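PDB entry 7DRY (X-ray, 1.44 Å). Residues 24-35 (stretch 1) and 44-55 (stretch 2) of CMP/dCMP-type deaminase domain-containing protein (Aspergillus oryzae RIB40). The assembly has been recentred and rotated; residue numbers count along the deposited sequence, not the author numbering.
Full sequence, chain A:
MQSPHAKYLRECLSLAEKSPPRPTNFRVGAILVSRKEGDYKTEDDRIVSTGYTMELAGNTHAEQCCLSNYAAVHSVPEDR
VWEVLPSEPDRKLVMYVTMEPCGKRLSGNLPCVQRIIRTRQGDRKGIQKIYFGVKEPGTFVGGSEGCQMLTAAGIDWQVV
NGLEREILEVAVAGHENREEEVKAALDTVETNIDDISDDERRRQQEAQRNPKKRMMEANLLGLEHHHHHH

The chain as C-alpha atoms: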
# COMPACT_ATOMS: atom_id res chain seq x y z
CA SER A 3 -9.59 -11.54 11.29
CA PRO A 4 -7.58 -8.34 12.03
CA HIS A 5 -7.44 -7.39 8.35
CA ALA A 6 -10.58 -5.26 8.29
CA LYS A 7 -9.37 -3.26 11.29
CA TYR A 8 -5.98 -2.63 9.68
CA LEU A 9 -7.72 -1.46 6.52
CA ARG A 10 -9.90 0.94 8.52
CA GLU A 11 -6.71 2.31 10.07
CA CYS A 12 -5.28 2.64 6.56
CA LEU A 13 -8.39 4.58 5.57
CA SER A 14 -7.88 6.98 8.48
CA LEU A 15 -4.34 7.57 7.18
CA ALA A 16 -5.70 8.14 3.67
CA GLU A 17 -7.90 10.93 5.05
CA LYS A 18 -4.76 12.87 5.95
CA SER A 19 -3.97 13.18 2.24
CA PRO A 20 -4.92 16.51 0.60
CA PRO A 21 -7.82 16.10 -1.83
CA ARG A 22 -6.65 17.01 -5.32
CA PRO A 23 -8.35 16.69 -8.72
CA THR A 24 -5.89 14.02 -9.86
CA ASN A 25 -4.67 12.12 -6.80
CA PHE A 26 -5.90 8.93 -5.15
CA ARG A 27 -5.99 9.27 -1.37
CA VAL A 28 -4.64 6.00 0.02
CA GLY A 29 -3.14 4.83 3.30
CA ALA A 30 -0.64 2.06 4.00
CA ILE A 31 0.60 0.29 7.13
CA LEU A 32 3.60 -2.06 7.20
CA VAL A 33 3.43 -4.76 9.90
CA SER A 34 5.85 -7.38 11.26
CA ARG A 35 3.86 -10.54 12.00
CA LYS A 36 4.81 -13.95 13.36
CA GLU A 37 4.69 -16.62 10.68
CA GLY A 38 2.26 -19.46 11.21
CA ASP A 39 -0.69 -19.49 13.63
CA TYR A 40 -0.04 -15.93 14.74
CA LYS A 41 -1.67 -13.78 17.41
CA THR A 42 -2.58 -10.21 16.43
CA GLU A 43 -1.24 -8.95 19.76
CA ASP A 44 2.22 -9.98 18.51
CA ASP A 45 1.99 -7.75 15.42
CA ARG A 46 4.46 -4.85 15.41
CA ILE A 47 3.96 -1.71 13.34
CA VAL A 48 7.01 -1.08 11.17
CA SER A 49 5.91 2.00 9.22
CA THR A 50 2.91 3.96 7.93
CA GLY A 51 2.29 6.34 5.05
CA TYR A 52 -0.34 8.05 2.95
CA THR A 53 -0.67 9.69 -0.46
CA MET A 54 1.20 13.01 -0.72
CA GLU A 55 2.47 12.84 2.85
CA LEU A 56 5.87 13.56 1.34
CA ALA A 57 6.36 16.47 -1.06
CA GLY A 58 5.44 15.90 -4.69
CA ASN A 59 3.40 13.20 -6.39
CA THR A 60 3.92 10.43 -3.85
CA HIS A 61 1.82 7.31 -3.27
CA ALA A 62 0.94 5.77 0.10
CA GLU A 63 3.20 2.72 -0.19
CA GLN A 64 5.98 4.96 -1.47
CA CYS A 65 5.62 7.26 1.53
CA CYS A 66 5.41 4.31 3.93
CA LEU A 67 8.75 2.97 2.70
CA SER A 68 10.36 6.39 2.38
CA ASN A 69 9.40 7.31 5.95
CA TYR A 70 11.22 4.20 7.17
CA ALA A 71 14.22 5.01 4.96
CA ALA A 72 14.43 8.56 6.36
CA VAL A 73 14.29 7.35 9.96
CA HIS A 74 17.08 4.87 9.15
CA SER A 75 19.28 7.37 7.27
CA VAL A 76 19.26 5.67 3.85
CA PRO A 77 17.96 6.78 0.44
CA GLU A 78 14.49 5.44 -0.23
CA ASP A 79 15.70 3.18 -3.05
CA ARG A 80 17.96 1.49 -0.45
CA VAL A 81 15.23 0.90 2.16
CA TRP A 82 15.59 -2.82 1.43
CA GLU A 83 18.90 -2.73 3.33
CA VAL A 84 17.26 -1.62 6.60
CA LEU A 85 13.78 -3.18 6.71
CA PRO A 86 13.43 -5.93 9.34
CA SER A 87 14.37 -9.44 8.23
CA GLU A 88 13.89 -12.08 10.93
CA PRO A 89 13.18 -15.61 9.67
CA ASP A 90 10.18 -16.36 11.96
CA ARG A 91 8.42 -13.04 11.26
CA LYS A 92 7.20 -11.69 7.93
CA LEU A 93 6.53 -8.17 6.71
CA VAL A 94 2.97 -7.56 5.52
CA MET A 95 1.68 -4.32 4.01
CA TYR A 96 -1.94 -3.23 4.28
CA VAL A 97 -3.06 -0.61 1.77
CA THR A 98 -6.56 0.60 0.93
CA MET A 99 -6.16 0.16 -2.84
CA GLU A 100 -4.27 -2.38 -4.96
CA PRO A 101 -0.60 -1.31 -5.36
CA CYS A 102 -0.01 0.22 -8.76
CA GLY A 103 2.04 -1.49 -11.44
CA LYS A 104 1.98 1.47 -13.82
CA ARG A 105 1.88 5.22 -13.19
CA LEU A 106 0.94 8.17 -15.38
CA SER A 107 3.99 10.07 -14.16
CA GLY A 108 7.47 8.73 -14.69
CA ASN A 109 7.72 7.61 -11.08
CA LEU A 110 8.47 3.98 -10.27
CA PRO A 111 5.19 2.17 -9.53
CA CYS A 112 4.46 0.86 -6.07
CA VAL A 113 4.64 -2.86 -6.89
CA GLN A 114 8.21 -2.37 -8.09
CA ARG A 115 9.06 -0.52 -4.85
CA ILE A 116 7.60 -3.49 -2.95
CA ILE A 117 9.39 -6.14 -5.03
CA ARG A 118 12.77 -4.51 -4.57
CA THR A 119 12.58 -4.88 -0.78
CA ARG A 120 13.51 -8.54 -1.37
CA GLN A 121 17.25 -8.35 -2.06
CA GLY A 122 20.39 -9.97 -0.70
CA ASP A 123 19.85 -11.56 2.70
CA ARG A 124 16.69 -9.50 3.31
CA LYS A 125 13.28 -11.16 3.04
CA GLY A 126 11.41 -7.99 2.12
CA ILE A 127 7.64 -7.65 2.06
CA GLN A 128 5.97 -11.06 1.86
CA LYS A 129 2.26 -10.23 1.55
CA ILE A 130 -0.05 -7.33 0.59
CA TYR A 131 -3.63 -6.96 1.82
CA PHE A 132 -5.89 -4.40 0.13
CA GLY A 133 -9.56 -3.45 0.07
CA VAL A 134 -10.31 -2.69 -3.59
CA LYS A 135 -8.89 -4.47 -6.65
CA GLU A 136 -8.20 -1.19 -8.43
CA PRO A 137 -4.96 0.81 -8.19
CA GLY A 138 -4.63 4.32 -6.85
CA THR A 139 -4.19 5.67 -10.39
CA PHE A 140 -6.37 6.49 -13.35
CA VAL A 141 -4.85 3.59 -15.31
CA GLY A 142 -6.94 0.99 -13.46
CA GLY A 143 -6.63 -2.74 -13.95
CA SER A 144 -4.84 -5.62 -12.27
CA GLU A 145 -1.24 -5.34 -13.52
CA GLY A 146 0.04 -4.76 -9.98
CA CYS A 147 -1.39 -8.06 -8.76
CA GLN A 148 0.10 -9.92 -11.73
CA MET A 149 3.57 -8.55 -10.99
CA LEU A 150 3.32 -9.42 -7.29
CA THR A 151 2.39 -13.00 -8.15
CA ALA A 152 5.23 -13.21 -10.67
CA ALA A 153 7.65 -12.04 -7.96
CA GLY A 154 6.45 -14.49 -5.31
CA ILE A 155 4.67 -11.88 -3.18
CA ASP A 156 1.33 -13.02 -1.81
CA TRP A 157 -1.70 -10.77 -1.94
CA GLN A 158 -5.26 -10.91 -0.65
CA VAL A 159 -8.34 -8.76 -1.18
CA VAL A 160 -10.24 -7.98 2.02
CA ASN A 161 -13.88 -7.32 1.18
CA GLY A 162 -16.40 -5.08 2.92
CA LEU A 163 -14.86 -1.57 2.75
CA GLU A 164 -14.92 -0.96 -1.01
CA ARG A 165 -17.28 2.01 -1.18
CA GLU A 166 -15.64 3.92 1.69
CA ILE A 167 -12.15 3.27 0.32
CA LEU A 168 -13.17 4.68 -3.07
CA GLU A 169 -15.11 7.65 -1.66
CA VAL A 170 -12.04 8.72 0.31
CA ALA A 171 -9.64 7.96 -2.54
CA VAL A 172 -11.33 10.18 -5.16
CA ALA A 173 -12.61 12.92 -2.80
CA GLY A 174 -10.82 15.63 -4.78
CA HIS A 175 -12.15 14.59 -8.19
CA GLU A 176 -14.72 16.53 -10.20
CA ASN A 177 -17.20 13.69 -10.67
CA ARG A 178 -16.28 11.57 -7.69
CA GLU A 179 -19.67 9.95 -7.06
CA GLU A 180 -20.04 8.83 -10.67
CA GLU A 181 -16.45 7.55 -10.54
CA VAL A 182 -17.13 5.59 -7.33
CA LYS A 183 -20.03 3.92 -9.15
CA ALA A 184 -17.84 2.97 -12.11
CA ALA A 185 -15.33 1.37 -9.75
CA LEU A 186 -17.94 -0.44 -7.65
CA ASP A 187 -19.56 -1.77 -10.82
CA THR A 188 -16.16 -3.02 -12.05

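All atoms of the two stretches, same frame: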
# COMPACT_ATOMS: atom_id res chain seq x y z
N THR A 24 -6.51 15.11 -9.13
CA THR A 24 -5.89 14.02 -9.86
C THR A 24 -5.16 13.02 -8.97
O THR A 24 -4.42 12.18 -9.50
CB THR A 24 -4.91 14.56 -10.90
OG1 THR A 24 -3.78 15.13 -10.22
CG2 THR A 24 -5.57 15.64 -11.75
N ASN A 25 -5.32 13.09 -7.67
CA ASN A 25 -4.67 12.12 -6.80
C ASN A 25 -5.66 11.06 -6.32
O ASN A 25 -6.87 11.16 -6.51
CB ASN A 25 -3.91 12.80 -5.65
CG ASN A 25 -4.83 13.36 -4.58
OD1 ASN A 25 -6.04 13.48 -4.76
ND2 ASN A 25 -4.24 13.74 -3.44
N PHE A 26 -5.11 10.01 -5.74
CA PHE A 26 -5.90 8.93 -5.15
C PHE A 26 -5.44 8.81 -3.71
O PHE A 26 -4.30 8.42 -3.44
CB PHE A 26 -5.69 7.63 -5.92
CG PHE A 26 -6.43 7.59 -7.23
CD1 PHE A 26 -5.95 8.27 -8.34
CD2 PHE A 26 -7.62 6.89 -7.34
CE1 PHE A 26 -6.65 8.25 -9.55
CE2 PHE A 26 -8.32 6.86 -8.54
CZ PHE A 26 -7.84 7.53 -9.64
N ARG A 27 -6.33 9.17 -2.79
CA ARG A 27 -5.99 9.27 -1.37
C ARG A 27 -6.03 7.88 -0.75
O ARG A 27 -7.10 7.29 -0.60
CB ARG A 27 -6.98 10.21 -0.68
CG ARG A 27 -6.89 11.61 -1.24
CD ARG A 27 -8.10 12.41 -0.86
NE ARG A 27 -8.04 12.90 0.51
CZ ARG A 27 -9.02 12.76 1.41
NH1 ARG A 27 -10.13 12.10 1.10
NH2 ARG A 27 -8.88 13.29 2.61
N VAL A 28 -4.85 7.37 -0.40
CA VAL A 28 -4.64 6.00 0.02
C VAL A 28 -3.79 6.01 1.28
O VAL A 28 -3.01 6.95 1.51
CB VAL A 28 -3.97 5.20 -1.14
CG1 VAL A 28 -3.59 3.78 -0.73
CG2 VAL A 28 -4.89 5.14 -2.35
N GLY A 29 -3.96 4.99 2.12
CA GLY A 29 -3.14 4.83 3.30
C GLY A 29 -2.55 3.43 3.34
O GLY A 29 -3.14 2.47 2.83
N ALA A 30 -1.37 3.32 3.95
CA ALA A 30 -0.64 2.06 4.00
C ALA A 30 -0.00 1.88 5.36
O ALA A 30 0.50 2.85 5.95
CB ALA A 30 0.46 2.02 2.94
N ILE A 31 -0.00 0.64 5.85
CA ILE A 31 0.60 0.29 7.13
C ILE A 31 1.43 -0.97 6.92
O ILE A 31 0.92 -1.97 6.41
CB ILE A 31 -0.46 0.05 8.22
CG1 ILE A 31 -1.21 1.35 8.53
CG2 ILE A 31 0.21 -0.47 9.51
CD1 ILE A 31 -2.44 1.17 9.42
N LEU A 32 2.69 -0.92 7.31
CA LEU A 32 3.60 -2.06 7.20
C LEU A 32 3.75 -2.70 8.57
O LEU A 32 4.03 -2.01 9.56
CB LEU A 32 4.95 -1.58 6.68
CG LEU A 32 6.01 -2.66 6.45
CD1 LEU A 32 5.53 -3.65 5.38
CD2 LEU A 32 7.32 -2.01 6.04
N VAL A 33 3.52 -4.02 8.64
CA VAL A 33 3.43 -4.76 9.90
C VAL A 33 4.44 -5.90 9.89
O VAL A 33 4.64 -6.54 8.85
CB VAL A 33 2.00 -5.33 10.06
CG1 VAL A 33 1.87 -6.16 11.33
CG2 VAL A 33 0.97 -4.19 10.04
N SER A 34 5.06 -6.16 11.04
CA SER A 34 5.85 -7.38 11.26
C SER A 34 4.99 -8.37 12.05
O SER A 34 4.53 -8.05 13.15
CB SER A 34 7.14 -7.10 12.02
OG SER A 34 7.76 -8.31 12.44
N ARG A 35 4.80 -9.55 11.49
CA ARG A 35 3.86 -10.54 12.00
C ARG A 35 4.56 -11.88 12.14
O ARG A 35 5.33 -12.28 11.26
CB ARG A 35 2.68 -10.66 11.02
CG ARG A 35 1.70 -11.78 11.32
CD ARG A 35 0.42 -11.58 10.52
NE ARG A 35 -0.29 -10.39 10.97
CZ ARG A 35 -1.15 -9.70 10.22
NH1 ARG A 35 -1.41 -10.08 8.97
NH2 ARG A 35 -1.74 -8.62 10.72
N ASP A 44 0.80 -9.92 18.80
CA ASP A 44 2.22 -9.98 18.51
C ASP A 44 2.61 -9.17 17.28
O ASP A 44 3.81 -9.07 16.99
CB ASP A 44 2.69 -11.43 18.33
CG ASP A 44 2.68 -12.21 19.64
OD1 ASP A 44 2.82 -11.59 20.71
OD2 ASP A 44 2.54 -13.45 19.58
N ASP A 45 1.65 -8.61 16.54
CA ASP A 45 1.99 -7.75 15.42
C ASP A 45 2.77 -6.54 15.93
O ASP A 45 2.50 -6.02 17.01
CB ASP A 45 0.72 -7.23 14.74
CG ASP A 45 0.06 -8.24 13.82
OD1 ASP A 45 0.56 -9.36 13.63
OD2 ASP A 45 -1.01 -7.88 13.27
N ARG A 46 3.73 -6.08 15.13
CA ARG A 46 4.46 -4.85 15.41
C ARG A 46 4.34 -3.94 14.21
O ARG A 46 4.57 -4.37 13.07
CB ARG A 46 5.94 -5.15 15.68
CG ARG A 46 6.17 -6.10 16.86
CD ARG A 46 7.58 -6.70 16.82
NE ARG A 46 7.81 -7.64 17.91
CZ ARG A 46 8.87 -8.43 18.00
NH1 ARG A 46 9.80 -8.40 17.05
NH2 ARG A 46 9.00 -9.25 19.03
N ILE A 47 3.98 -2.68 14.44
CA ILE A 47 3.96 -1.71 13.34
C ILE A 47 5.39 -1.34 12.98
O ILE A 47 6.21 -1.03 13.85
CB ILE A 47 3.14 -0.47 13.70
CG1 ILE A 47 1.73 -0.87 14.13
CG2 ILE A 47 3.07 0.48 12.51
CD1 ILE A 47 1.01 -1.72 13.12
N VAL A 48 5.69 -1.41 11.68
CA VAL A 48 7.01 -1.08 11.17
C VAL A 48 7.04 0.30 10.53
O VAL A 48 8.00 1.05 10.70
CB VAL A 48 7.47 -2.18 10.18
CG1 VAL A 48 8.82 -1.82 9.54
CG2 VAL A 48 7.55 -3.52 10.88
N SER A 49 6.00 0.66 9.78
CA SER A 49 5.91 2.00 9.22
C SER A 49 4.48 2.27 8.79
O SER A 49 3.65 1.36 8.73
CB SER A 49 6.87 2.17 8.05
OG SER A 49 6.99 3.55 7.71
N THR A 50 4.20 3.54 8.49
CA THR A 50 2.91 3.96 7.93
C THR A 50 3.18 5.02 6.87
O THR A 50 4.23 5.66 6.87
CB THR A 50 1.95 4.55 8.98
OG1 THR A 50 2.41 5.85 9.39
CG2 THR A 50 1.83 3.65 10.21
N GLY A 51 2.20 5.23 5.99
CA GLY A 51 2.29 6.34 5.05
C GLY A 51 0.96 6.58 4.36
O GLY A 51 0.04 5.76 4.43
N TYR A 52 0.86 7.73 3.70
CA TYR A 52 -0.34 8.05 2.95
C TYR A 52 0.01 8.92 1.75
O TYR A 52 1.09 9.52 1.68
CB TYR A 52 -1.40 8.73 3.83
CG TYR A 52 -0.93 9.99 4.52
CD1 TYR A 52 -0.35 9.96 5.78
CD2 TYR A 52 -1.11 11.23 3.92
CE1 TYR A 52 0.06 11.13 6.40
CE2 TYR A 52 -0.69 12.40 4.53
CZ TYR A 52 -0.11 12.33 5.78
OH TYR A 52 0.29 13.50 6.41
N THR A 53 -0.91 8.97 0.79
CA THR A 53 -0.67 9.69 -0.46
C THR A 53 -0.30 11.14 -0.17
O THR A 53 -1.00 11.84 0.57
CB THR A 53 -1.95 9.66 -1.29
OG1 THR A 53 -2.29 8.30 -1.59
CG2 THR A 53 -1.78 10.45 -2.58
N MET A 54 0.79 11.61 -0.77
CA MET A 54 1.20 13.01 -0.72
C MET A 54 1.58 13.46 0.68
O MET A 54 1.64 14.67 0.95
CB MET A 54 0.20 13.95 -1.39
CG MET A 54 0.24 13.79 -2.91
SD MET A 54 -1.03 14.72 -3.76
CE MET A 54 -0.57 14.45 -5.47
N GLU A 55 1.85 12.51 1.57
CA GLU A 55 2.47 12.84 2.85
C GLU A 55 3.81 13.51 2.62
O GLU A 55 4.14 14.51 3.27
CB GLU A 55 2.63 11.55 3.65
CG GLU A 55 3.23 11.72 5.05
CD GLU A 55 3.37 10.38 5.75
OE1 GLU A 55 3.29 9.34 5.07
OE2 GLU A 55 3.54 10.37 6.99

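The strongest polar contact joins Arg35, the last residue of the first strand in this stretch, to Asp45, just before the second strand begins, where the guanidinium meets the carboxylate in a two-pronged salt bridge: Arg35 NH2 lies 2.8 Å from Asp45 OD2 and Arg35 NE 3.0 Å from Asp45 OD1. Both N-H groups point almost straight at their acceptors (174° and 169°), and the carboxylate sits at the guanidinium edge, near its plane, so charge attraction and hydrogen bonding act together. At the other end, the hydroxyl of Thr53 donates to the backbone carbonyl of Phe26 (Thr53 OG1 to Phe26 O, 2.7 Å), while the Thr53 amide donates to the next-but-one carbonyl (Thr53 N to Val28 O, 3.0 Å). One residue thereby secures the segment leading into the first strand.

Between these anchors, strand 29-35 and strand 46-52 run antiparallel, their directions 148° apart. Ala30 and Gly51 exchange a reciprocal pair of hydrogen bonds, Ala30 N to Gly51 O and Gly51 N to Ala30 O, both 2.9 Å. Ser34 and Arg46 do the same, with Ser34 N to Arg46 O at 2.8 Å and Arg46 N to Ser34 O at 2.9 Å. The middle is less regular. Leu32 N donates to Ser49 O (2.9 Å), but Leu32 O accepts from two successive amides, Val48 N at 2.8 Å and, weakly, Ser49 N at 3.3 Å. This is the signature of a beta bulge: the register shifts by one between Leu32 and Val33, and Val48, with phi/psi of -102/-41, is the extra residue. CA-H...O contacts fill in between the amide bonds, such as Tyr52 CA to Val28 O at 3.2 Å and Thr50 CA to Ala30 O at 3.3 Å.

Side chains pack on both faces. On the face of Ile31, Val33 and Ile47, the Ile47 side chain bends back so that its CD1 touches both Ile31 CG2 and Val33 CG2, each at 3.9 Å. On the face of Leu32 and Ser34, the bulge directs Val48 toward the first strand: Val48 CG1 meets Leu32 CD2 at 3.8 Å, and Val48 CG2 meets Ser34 CB at 3.8 Å. The Arg46 side chain instead leads away into an exposed position.

At the end of the second strand, a type II turn from Tyr52 to Glu55 is closed by Glu55 N to Tyr52 O (3.1 Å). Within it, Met54 offers its sulfur to the Asn25 amide in a weak hydrogen bond, Asn25 ND2 to Met54 SD, 3.4 Å. Altogether the two stretches bury 829 Å² against each other.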